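Local structure of uncharacterized protein (Bacteroides caccae, 3NO2) at residues 137-142 against 168-173; 182-187 against 212-217; 230-235 against 243-248. The protein is of unknown function but folds as a six-bladed beta-propeller and contains a region resembling the Mal s 1 allergenic protein family. One frame throughout, in Å; residues are numbered along the deposited sequence. Where two conformers were deposited one is given.

Contact 1: 137-142 against 168-173; sequences NYLVPL and FSSAFL
Ser170 and Leu139 are tied through one water: Ser170 OG donates to it at 2.7 Å, and the water donates in turn to Leu139 O at 2.8 Å. The hydroxyl stands between its own backbone N and carbonyl carbon (chi1 66°), which places OG on the side facing Leu139, where CD1 of that leucine comes within 4.0 Å of it. The same Leu139 CD1 meets Phe172 tip to tip, 3.9 Å from CZ and about as far from CE1, at an oblique approach to the ring. Leu139 CD1 lies anti to CA (chi2 178°), so the methyl is carried out to the phenyl.

Strands 138-142 and 169-172 belong to consecutive blades of the propeller, 138-142 being the second strand of one and 169-172 the first of the next. Their axes approach to 7.1 Å, with 141° between their N-to-C directions, roughly antiparallel, and side chains and the water bridge the gap where neighbouring strands of one sheet would pair through their backbones. Closer to Phe168, Pro141 lays its ring against the backbone, with CG 3.8 Å from Ser169 N and 4.1 Å from Phe168 C. Ser169 N is thereby buried against the proline ring with no polar partner in the model.

The Ser169 hydroxyl turns elsewhere, bonding Gln129 OE1, while Ser170 O takes a bond from Asn131 ND2 of the blade that holds Leu139. The Phe168 side chain leaves the interface and packs on Ala216 of strand 214-220.

Contact 2: 182-187 against 212-217; sequences CGDAHC and LFFVAQ
Gly183 and Val215 form a single antiparallel hydrogen-bonded pair, with Val215 N donating to Gly183 O at 2.9 Å and Gly183 N to Val215 O at 3.0 Å. Gly183 O is gripped twice, because His186 N reaches it from the opposite face of the carbonyl plane. In the conformer described, Gly183 CA also sits over the centre of the Phe214 ring, 3.5 Å from the centroid in a CH-pi contact; Phe214 CG is anti to its backbone N (chi1 179°), on the side of this glycine.

His186 ND1 donates to Phe213 O at 2.7 Å in an almost straight bond (173°); the oxygen lies near the imidazole plane, whereas ND1 stands above the carbonyl plane. Asp184 O sits above the centre of one imidazole face. Val215 CG2 packs 3.5 Å from Cys187 N.

Two overlapping beta turns, type II' from Cys182 to Ala185 and type I from Gly183 to His186, shape this loop between strands 178-181 and 187-191 of one propeller blade, and it docks on the first strand of the next.

Farther out, in the same conformer, Asp184 OD1 lies at the Phe214 edge, 3.5 Å from CD2. OD1 is hydrogen-bonded to His234 ND1 and OD2 to Thr166 OG1, while Trp231 packs edge-to-face with Phe214.

Contact 3: 230-235 against 243-248; sequences NWQGHD and HPQLVE
The Gln232 amide and the His243 imidazole are almost perpendicular (86° between planes), and the two side chains cross at about a right angle. The His243 ring meets Phe213 edge-to-face. Within 230-235, Gly233 N lies over one face of the Trp231 ring toward its rim, His234 CD2 is at the indole edge, and Trp231 CZ3 lies over one face of the His234 ring, offset toward the rim.

Gln232 NE2 is 3.8 Å from His243 CB and donates to His243 O at 2.9 Å, coming from well above that carbonyl plane (68° out of it). A water lies 2.8 Å from Gln232 OE1, to which it probably donates, and accepts a hydrogen bond from His243 N at 3.0 Å, linking the NE2 end to His243 directly and the OE1 end through the water.

Deeper in, Asn230 N donates to Gln245 O at 2.9 Å, and Asn230 ND2 to Pro244 O at 3.0 Å, nearly along the C=O axis. Asn230 CG is anti to its backbone N (chi1 -168°), and the amide presents ND2 to Pro244 O. It is also held by the chain at 211-213: OD1 accepts from Phe213 N, and ND2 has a second acceptor in Gln211 O.

Gln245 and Leu246 both face Leu259 in a classic beta bulge, at the start of the third strand of a four-stranded propeller blade.

Overall arrangement
The contacts follow one another through successive blades: contact 1 joins 137-142 to the strand opening the next blade, contact 2 joins that blade's loop to the blade after it, and contact 3 lies inside the latter. Contacts 1 and 2 have centres 14 Å apart and touch through Phe168, whose CD1 is 3.6 Å from Phe214 CE1. Contacts 2 and 3, centres 9 Å apart, are linked by the probable bonds Asp184 OD1 to His234 ND1 (2.7 Å) and Phe213 N to Asn230 OD1 (2.8 Å). His234 NE2 is hydrogen-bonded to bound citrate, with the Phe168 and Phe214 side chains about 3 and 4 Å from citrate at their nearest atoms; it probably comes from crystallisation, possibly marking a pocket.

Contact 1: 137-142 against 168-173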
loop_
_atom_site.group_PDB
_atom_site.type_symbol
_atom_site.label_atom_id
_atom_site.label_comp_id
_atom_site.label_asym_id
_atom_site.label_seq_id
_atom_site.Cartn_x
_atom_site.Cartn_y
_atom_site.Cartn_z
ATOM N N ASN A 137 11.488 3.195 -13.589
ATOM C CA ASN A 137 10.377 4.132 -13.680
ATOM C C ASN A 137 9.363 3.858 -12.569
ATOM O O ASN A 137 9.451 2.875 -11.844
ATOM C CB ASN A 137 9.689 3.997 -15.031
ATOM C CG ASN A 137 10.673 4.211 -16.177
ATOM O OD1 ASN A 137 11.538 5.101 -16.123
ATOM N ND2 ASN A 137 10.534 3.373 -17.222
ATOM N N TYR A 138 8.420 4.792 -12.427
ATOM C CA TYR A 138 7.459 4.722 -11.337
ATOM C C TYR A 138 6.088 4.350 -11.835
ATOM O O TYR A 138 5.613 4.930 -12.840
ATOM C CB TYR A 138 7.419 6.057 -10.577
ATOM C CG TYR A 138 8.785 6.404 -10.034
ATOM C CD1 TYR A 138 9.326 5.677 -8.989
ATOM C CD2 TYR A 138 9.525 7.460 -10.536
ATOM C CE1 TYR A 138 10.600 5.992 -8.471
ATOM C CE2 TYR A 138 10.798 7.784 -10.043
ATOM C CZ TYR A 138 11.308 7.049 -9.004
ATOM O OH TYR A 138 12.573 7.374 -8.493
ATOM N N LEU A 139 5.428 3.447 -11.123
ATOM C CA LEU A 139 4.061 3.028 -11.451
ATOM C C LEU A 139 3.125 3.764 -10.491
ATOM O O LEU A 139 3.209 3.603 -9.249
ATOM C CB LEU A 139 3.883 1.528 -11.304
ATOM C CG LEU A 139 4.704 0.688 -12.270
ATOM C CD1 LEU A 139 4.500 -0.814 -12.000
ATOM C CD2 LEU A 139 4.311 1.031 -13.726
ATOM N N VAL A 140 2.253 4.581 -11.065
ATOM C CA VAL A 140 1.415 5.496 -10.313
ATOM C C VAL A 140 -0.048 5.148 -10.581
ATOM O O VAL A 140 -0.597 5.489 -11.657
ATOM C CB VAL A 140 1.662 6.937 -10.706
ATOM C CG1 VAL A 140 0.807 7.892 -9.845
ATOM C CG2 VAL A 140 3.192 7.286 -10.657
ATOM N N PRO A 141 -0.705 4.448 -9.646
ATOM C CA PRO A 141 -2.131 4.191 -9.797
ATOM C C PRO A 141 -2.918 5.431 -9.393
ATOM O O PRO A 141 -2.575 6.072 -8.386
ATOM C CB PRO A 141 -2.424 3.026 -8.837
ATOM C CG PRO A 141 -1.078 2.700 -8.160
ATOM C CD PRO A 141 -0.214 3.925 -8.370
ATOM N N LEU A 142 -3.965 5.783 -10.130
ATOM C CA LEU A 142 -4.730 7.007 -9.863
ATOM C C LEU A 142 -6.198 6.731 -9.714
ATOM O O LEU A 142 -6.810 6.055 -10.531
ATOM C CB LEU A 142 -4.521 8.038 -10.977
ATOM C CG LEU A 142 -3.078 8.545 -11.137
ATOM C CD1 LEU A 142 -2.956 9.333 -12.489
ATOM C CD2 LEU A 142 -2.631 9.415 -9.960
ATOM N N PHE A 168 -5.115 1.505 -6.086
ATOM C CA PHE A 168 -4.504 1.809 -4.796
ATOM C C PHE A 168 -3.008 1.517 -4.701
ATOM O O PHE A 168 -2.292 2.226 -3.975
ATOM C CB PHE A 168 -5.287 1.044 -3.708
ATOM C CG PHE A 168 -4.729 1.206 -2.316
ATOM C CD1 PHE A 168 -5.144 2.247 -1.502
ATOM C CD2 PHE A 168 -3.780 0.346 -1.811
ATOM C CE1 PHE A 168 -4.621 2.436 -0.222
ATOM C CE2 PHE A 168 -3.259 0.548 -0.552
ATOM C CZ PHE A 168 -3.659 1.600 0.219
ATOM N N SER A 169 -2.519 0.481 -5.383
ATOM C CA SER A 169 -1.160 0.021 -5.215
ATOM C C SER A 169 -0.811 -0.946 -6.319
ATOM O O SER A 169 -1.737 -1.410 -7.056
ATOM C CB SER A 169 -1.017 -0.647 -3.854
ATOM O OG SER A 169 0.332 -1.070 -3.631
ATOM N N SER A 170 0.461 -1.277 -6.446
ATOM C CA SER A 170 0.912 -2.360 -7.314
ATOM C C SER A 170 1.933 -3.190 -6.539
ATOM O O SER A 170 2.605 -2.685 -5.646
ATOM C CB SER A 170 1.525 -1.802 -8.595
ATOM O OG SER A 170 2.706 -1.097 -8.393
ATOM N N ALA A 171 2.067 -4.434 -6.941
ATOM C CA ALA A 171 3.081 -5.323 -6.358
ATOM C C ALA A 171 3.538 -6.305 -7.432
ATOM O O ALA A 171 2.776 -6.714 -8.294
ATOM C CB ALA A 171 2.533 -6.127 -5.156
ATOM N N PHE A 172 4.812 -6.658 -7.400
ATOM C CA PHE A 172 5.391 -7.492 -8.442
ATOM C C PHE A 172 5.339 -8.974 -8.097
ATOM O O PHE A 172 5.449 -9.387 -6.935
ATOM C CB PHE A 172 6.831 -7.051 -8.653
ATOM C CG PHE A 172 6.925 -5.653 -9.132
ATOM C CD1 PHE A 172 6.488 -5.301 -10.407
ATOM C CD2 PHE A 172 7.406 -4.649 -8.285
ATOM C CE1 PHE A 172 6.554 -3.974 -10.826
ATOM C CE2 PHE A 172 7.453 -3.338 -8.713
ATOM C CZ PHE A 172 7.030 -3.000 -9.956
ATOM N N LEU A 173 5.161 -9.768 -9.141
ATOM C CA LEU A 173 5.221 -11.220 -9.071
ATOM C C LEU A 173 6.599 -11.692 -9.539
ATOM O O LEU A 173 7.322 -10.955 -10.226
ATOM C CB LEU A 173 4.142 -11.844 -9.940
ATOM C CG LEU A 173 2.696 -11.446 -9.631
ATOM C CD1 LEU A 173 1.747 -12.118 -10.627
ATOM C CD2 LEU A 173 2.436 -11.856 -8.166
HETATM O O HOH W 1 2.063 1.444 -7.799
#

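Contact 2: 182-187 against 212-217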
loop_
_atom_site.group_PDB
_atom_site.type_symbol
_atom_site.label_atom_id
_atom_site.label_comp_id
_atom_site.label_asym_id
_atom_site.label_seq_id
_atom_site.Cartn_x
_atom_site.Cartn_y
_atom_site.Cartn_z
ATOM N N CYS A 182 -7.458 -2.624 -7.147
ATOM C CA CYS A 182 -8.381 -1.636 -7.756
ATOM C C CYS A 182 -9.397 -1.012 -6.801
ATOM O O CYS A 182 -10.390 -0.445 -7.221
ATOM C CB CYS A 182 -9.012 -2.200 -9.028
ATOM S SG CYS A 182 -7.839 -2.484 -10.359
ATOM N N GLY A 183 -9.106 -1.031 -5.504
ATOM C CA GLY A 183 -9.858 -0.238 -4.562
ATOM C C GLY A 183 -11.337 -0.585 -4.552
ATOM O O GLY A 183 -11.717 -1.720 -4.313
ATOM N N ASP A 184 -12.169 0.410 -4.864
ATOM C CA ASP A 184 -13.615 0.247 -4.875
ATOM C C ASP A 184 -14.152 -0.695 -5.970
ATOM O O ASP A 184 -15.331 -1.095 -5.908
ATOM C CB ASP A 184 -14.345 1.604 -4.976
ATOM C CG ASP A 184 -14.098 2.493 -3.793
ATOM O OD1 ASP A 184 -14.447 2.153 -2.723
ATOM O OD2 ASP A 184 -13.416 3.560 -3.912
ATOM N N ALA A 185 -13.332 -1.095 -6.939
ATOM C CA ALA A 185 -13.818 -2.070 -7.922
ATOM C C ALA A 185 -13.907 -3.471 -7.333
ATOM O O ALA A 185 -14.351 -4.379 -8.027
ATOM C CB ALA A 185 -12.952 -2.076 -9.166
ATOM N N HIS A 186 -13.496 -3.671 -6.072
ATOM C CA HIS A 186 -13.661 -4.986 -5.432
ATOM C C HIS A 186 -12.889 -6.060 -6.139
ATOM O O HIS A 186 -13.290 -7.223 -6.149
ATOM C CB HIS A 186 -15.145 -5.402 -5.291
ATOM C CG HIS A 186 -16.069 -4.281 -4.907
ATOM N ND1 HIS A 186 -15.867 -3.490 -3.797
ATOM C CD2 HIS A 186 -17.174 -3.783 -5.517
ATOM C CE1 HIS A 186 -16.833 -2.582 -3.715
ATOM N NE2 HIS A 186 -17.647 -2.743 -4.747
ATOM N N CYS A 187 -11.772 -5.701 -6.749
ATOM C CA CYS A 187 -10.998 -6.624 -7.533
ATOM C C CYS A 187 -9.541 -6.178 -7.602
ATOM O O CYS A 187 -9.158 -5.072 -7.194
ATOM C CB CYS A 187 -11.552 -6.728 -8.980
ATOM S SG CYS A 187 -11.334 -5.240 -9.981
ATOM N N LEU A 212 -14.883 -9.083 -1.068
ATOM C CA LEU A 212 -13.929 -7.974 -1.224
ATOM C C LEU A 212 -14.654 -6.651 -1.203
ATOM O O LEU A 212 -15.623 -6.449 -1.946
ATOM C CB LEU A 212 -13.130 -8.112 -2.496
ATOM C CG LEU A 212 -12.236 -9.376 -2.589
ATOM C CD1 LEU A 212 -11.584 -9.516 -3.975
ATOM C CD2 LEU A 212 -11.167 -9.408 -1.462
ATOM N N PHE A 213 -14.201 -5.784 -0.297
ATOM C CA PHE A 213 -14.706 -4.410 -0.168
ATOM C C PHE A 213 -13.762 -3.490 -0.955
ATOM O O PHE A 213 -13.714 -3.609 -2.175
ATOM C CB PHE A 213 -14.850 -4.089 1.315
ATOM C CG PHE A 213 -15.970 -4.865 1.959
ATOM C CD1 PHE A 213 -17.258 -4.347 1.943
ATOM C CD2 PHE A 213 -15.807 -6.122 2.441
ATOM C CE1 PHE A 213 -18.339 -5.084 2.491
ATOM C CE2 PHE A 213 -16.874 -6.829 2.979
ATOM C CZ PHE A 213 -18.103 -6.319 3.000
ATOM N N PHE A 214 -12.966 -2.642 -0.292
ATOM C CA PHE A 214 -11.977 -1.839 -1.021
ATOM C C PHE A 214 -10.706 -2.654 -1.023
ATOM O O PHE A 214 -10.121 -2.916 0.036
ATOM C CB PHE A 214 -11.788 -0.499 -0.292
ATOM C CG PHE A 214 -10.777 0.430 -0.906
ATOM C CD1 PHE A 214 -9.429 0.201 -0.737
ATOM C CD2 PHE A 214 -11.194 1.527 -1.643
ATOM C CE1 PHE A 214 -8.505 1.049 -1.312
ATOM C CE2 PHE A 214 -10.278 2.388 -2.190
ATOM C CZ PHE A 214 -8.945 2.168 -2.058
ATOM N N VAL A 215 -10.257 -3.052 -2.194
ATOM C CA VAL A 215 -9.050 -3.884 -2.341
ATOM C C VAL A 215 -7.859 -2.926 -2.248
ATOM O O VAL A 215 -7.582 -2.148 -3.178
ATOM C CB VAL A 215 -9.031 -4.738 -3.589
ATOM C CG1 VAL A 215 -7.705 -5.505 -3.711
ATOM C CG2 VAL A 215 -10.226 -5.678 -3.591
ATOM N N ALA A 216 -7.216 -2.933 -1.078
ATOM C CA ALA A 216 -6.078 -2.059 -0.718
ATOM C C ALA A 216 -4.782 -2.863 -0.979
ATOM O O ALA A 216 -4.672 -3.601 -1.969
ATOM C CB ALA A 216 -6.238 -1.478 0.677
ATOM N N GLN A 217 -3.775 -2.781 -0.123
ATOM C CA GLN A 217 -2.494 -3.352 -0.497
ATOM C C GLN A 217 -2.574 -4.862 -0.686
ATOM O O GLN A 217 -3.193 -5.596 0.120
ATOM C CB GLN A 217 -1.414 -3.024 0.538
ATOM C CG GLN A 217 0.004 -3.322 0.059
ATOM C CD GLN A 217 1.073 -2.817 1.001
ATOM O OE1 GLN A 217 0.769 -2.086 1.955
ATOM N NE2 GLN A 217 2.339 -3.133 0.707
#

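Contact 3: 230-235 against 243-248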
loop_
_atom_site.group_PDB
_atom_site.type_symbol
_atom_site.label_atom_id
_atom_site.label_comp_id
_atom_site.label_asym_id
_atom_site.label_seq_id
_atom_site.Cartn_x
_atom_site.Cartn_y
_atom_site.Cartn_z
ATOM N N ASN A 230 -8.364 -5.840 3.092
ATOM C CA ASN A 230 -9.768 -5.772 2.695
ATOM C C ASN A 230 -10.482 -4.658 3.436
ATOM O O ASN A 230 -11.168 -4.878 4.426
ATOM C CB ASN A 230 -10.420 -7.127 3.019
ATOM C CG ASN A 230 -11.788 -7.292 2.414
ATOM O OD1 ASN A 230 -12.085 -6.678 1.389
ATOM N ND2 ASN A 230 -12.665 -8.088 3.050
ATOM N N TRP A 231 -10.259 -3.422 2.978
ATOM C CA TRP A 231 -10.589 -2.231 3.749
ATOM C C TRP A 231 -12.080 -1.917 3.601
ATOM O O TRP A 231 -12.615 -1.839 2.477
ATOM C CB TRP A 231 -9.698 -1.080 3.247
ATOM C CG TRP A 231 -9.799 0.202 4.040
ATOM C CD1 TRP A 231 -9.140 0.514 5.197
ATOM C CD2 TRP A 231 -10.589 1.352 3.732
ATOM N NE1 TRP A 231 -9.469 1.761 5.617
ATOM C CE2 TRP A 231 -10.345 2.309 4.735
ATOM C CE3 TRP A 231 -11.431 1.679 2.686
ATOM C CZ2 TRP A 231 -10.933 3.555 4.719
ATOM C CZ3 TRP A 231 -12.039 2.956 2.680
ATOM C CH2 TRP A 231 -11.794 3.843 3.678
ATOM N N GLN A 232 -12.725 -1.704 4.726
ATOM C CA GLN A 232 -14.177 -1.661 4.813
ATOM C C GLN A 232 -14.769 -0.264 5.021
ATOM O O GLN A 232 -15.972 -0.135 5.287
ATOM C CB GLN A 232 -14.673 -2.632 5.885
ATOM C CG GLN A 232 -14.324 -4.093 5.473
ATOM C CD GLN A 232 -14.459 -5.100 6.574
ATOM O OE1 GLN A 232 -15.404 -5.069 7.352
ATOM N NE2 GLN A 232 -13.519 -6.064 6.603
ATOM N N GLY A 233 -13.998 0.773 4.823
ATOM C CA GLY A 233 -14.449 2.134 5.158
ATOM C C GLY A 233 -15.403 2.768 4.178
ATOM O O GLY A 233 -15.893 3.875 4.477
ATOM N N HIS A 234 -15.699 2.145 3.046
ATOM C CA HIS A 234 -16.657 2.681 2.104
ATOM C C HIS A 234 -17.947 1.886 2.088
ATOM O O HIS A 234 -18.829 2.179 1.244
ATOM C CB HIS A 234 -16.074 2.742 0.674
ATOM C CG HIS A 234 -15.037 3.795 0.462
ATOM N ND1 HIS A 234 -14.245 3.845 -0.659
ATOM C CD2 HIS A 234 -14.640 4.831 1.247
ATOM C CE1 HIS A 234 -13.425 4.885 -0.575
ATOM N NE2 HIS A 234 -13.631 5.477 0.577
ATOM N N ASP A 235 -18.118 0.905 2.961
ATOM C CA ASP A 235 -19.380 0.199 2.941
ATOM C C ASP A 235 -19.956 0.086 4.340
ATOM O O ASP A 235 -19.416 -0.633 5.161
ATOM C CB ASP A 235 -19.186 -1.136 2.216
ATOM C CG ASP A 235 -20.503 -1.863 1.936
ATOM O OD1 ASP A 235 -21.558 -1.469 2.476
ATOM O OD2 ASP A 235 -20.453 -2.837 1.185
ATOM N N HIS A 243 -16.665 -9.655 8.223
ATOM C CA HIS A 243 -15.837 -9.688 7.037
ATOM C C HIS A 243 -14.400 -9.392 7.429
ATOM O O HIS A 243 -14.151 -8.439 8.153
ATOM C CB HIS A 243 -16.306 -8.635 6.054
ATOM C CG HIS A 243 -17.729 -8.820 5.654
ATOM N ND1 HIS A 243 -18.115 -9.838 4.826
ATOM C CD2 HIS A 243 -18.855 -8.167 6.027
ATOM C CE1 HIS A 243 -19.433 -9.788 4.668
ATOM N NE2 HIS A 243 -19.898 -8.782 5.379
ATOM N N PRO A 244 -13.471 -10.254 7.042
ATOM C CA PRO A 244 -12.103 -10.074 7.515
ATOM C C PRO A 244 -11.447 -8.783 7.046
ATOM O O PRO A 244 -11.614 -8.342 5.899
ATOM C CB PRO A 244 -11.359 -11.274 6.933
ATOM C CG PRO A 244 -12.175 -11.695 5.739
ATOM C CD PRO A 244 -13.603 -11.424 6.144
ATOM N N GLN A 245 -10.696 -8.181 7.959
ATOM C CA GLN A 245 -9.884 -7.039 7.640
ATOM C C GLN A 245 -8.717 -7.375 6.732
ATOM O O GLN A 245 -8.246 -6.533 5.934
ATOM C CB GLN A 245 -9.344 -6.363 8.888
ATOM C CG GLN A 245 -10.346 -5.682 9.800
ATOM C CD GLN A 245 -11.308 -6.622 10.486
ATOM O OE1 GLN A 245 -10.875 -7.673 10.984
ATOM N NE2 GLN A 245 -12.607 -6.285 10.507
ATOM N N LEU A 246 -8.218 -8.587 6.827
ATOM C CA LEU A 246 -6.992 -9.012 6.190
ATOM C C LEU A 246 -7.138 -10.513 5.931
ATOM O O LEU A 246 -7.567 -11.253 6.805
ATOM C CB LEU A 246 -5.790 -8.724 7.095
ATOM C CG LEU A 246 -4.467 -9.267 6.625
ATOM C CD1 LEU A 246 -4.027 -8.558 5.340
ATOM C CD2 LEU A 246 -3.370 -9.144 7.728
ATOM N N VAL A 247 -6.837 -10.949 4.698
ATOM C CA VAL A 247 -6.786 -12.371 4.365
ATOM C C VAL A 247 -5.466 -12.725 3.749
ATOM O O VAL A 247 -4.803 -11.895 3.096
ATOM C CB VAL A 247 -7.937 -12.811 3.417
ATOM C CG1 VAL A 247 -9.306 -12.584 4.070
ATOM C CG2 VAL A 247 -7.865 -12.127 2.053
ATOM N N GLU A 248 -5.102 -13.994 3.911
ATOM C CA GLU A 248 -4.073 -14.655 3.128
ATOM C C GLU A 248 -4.799 -15.648 2.240
ATOM O O GLU A 248 -5.549 -16.502 2.739
ATOM C CB GLU A 248 -3.070 -15.406 3.989
ATOM C CG GLU A 248 -1.970 -16.083 3.198
ATOM C CD GLU A 248 -1.028 -16.897 4.059
ATOM O OE1 GLU A 248 -1.149 -16.879 5.309
ATOM O OE2 GLU A 248 -0.185 -17.580 3.451
HETATM O O HOH W 2 -16.684 -6.823 9.137
#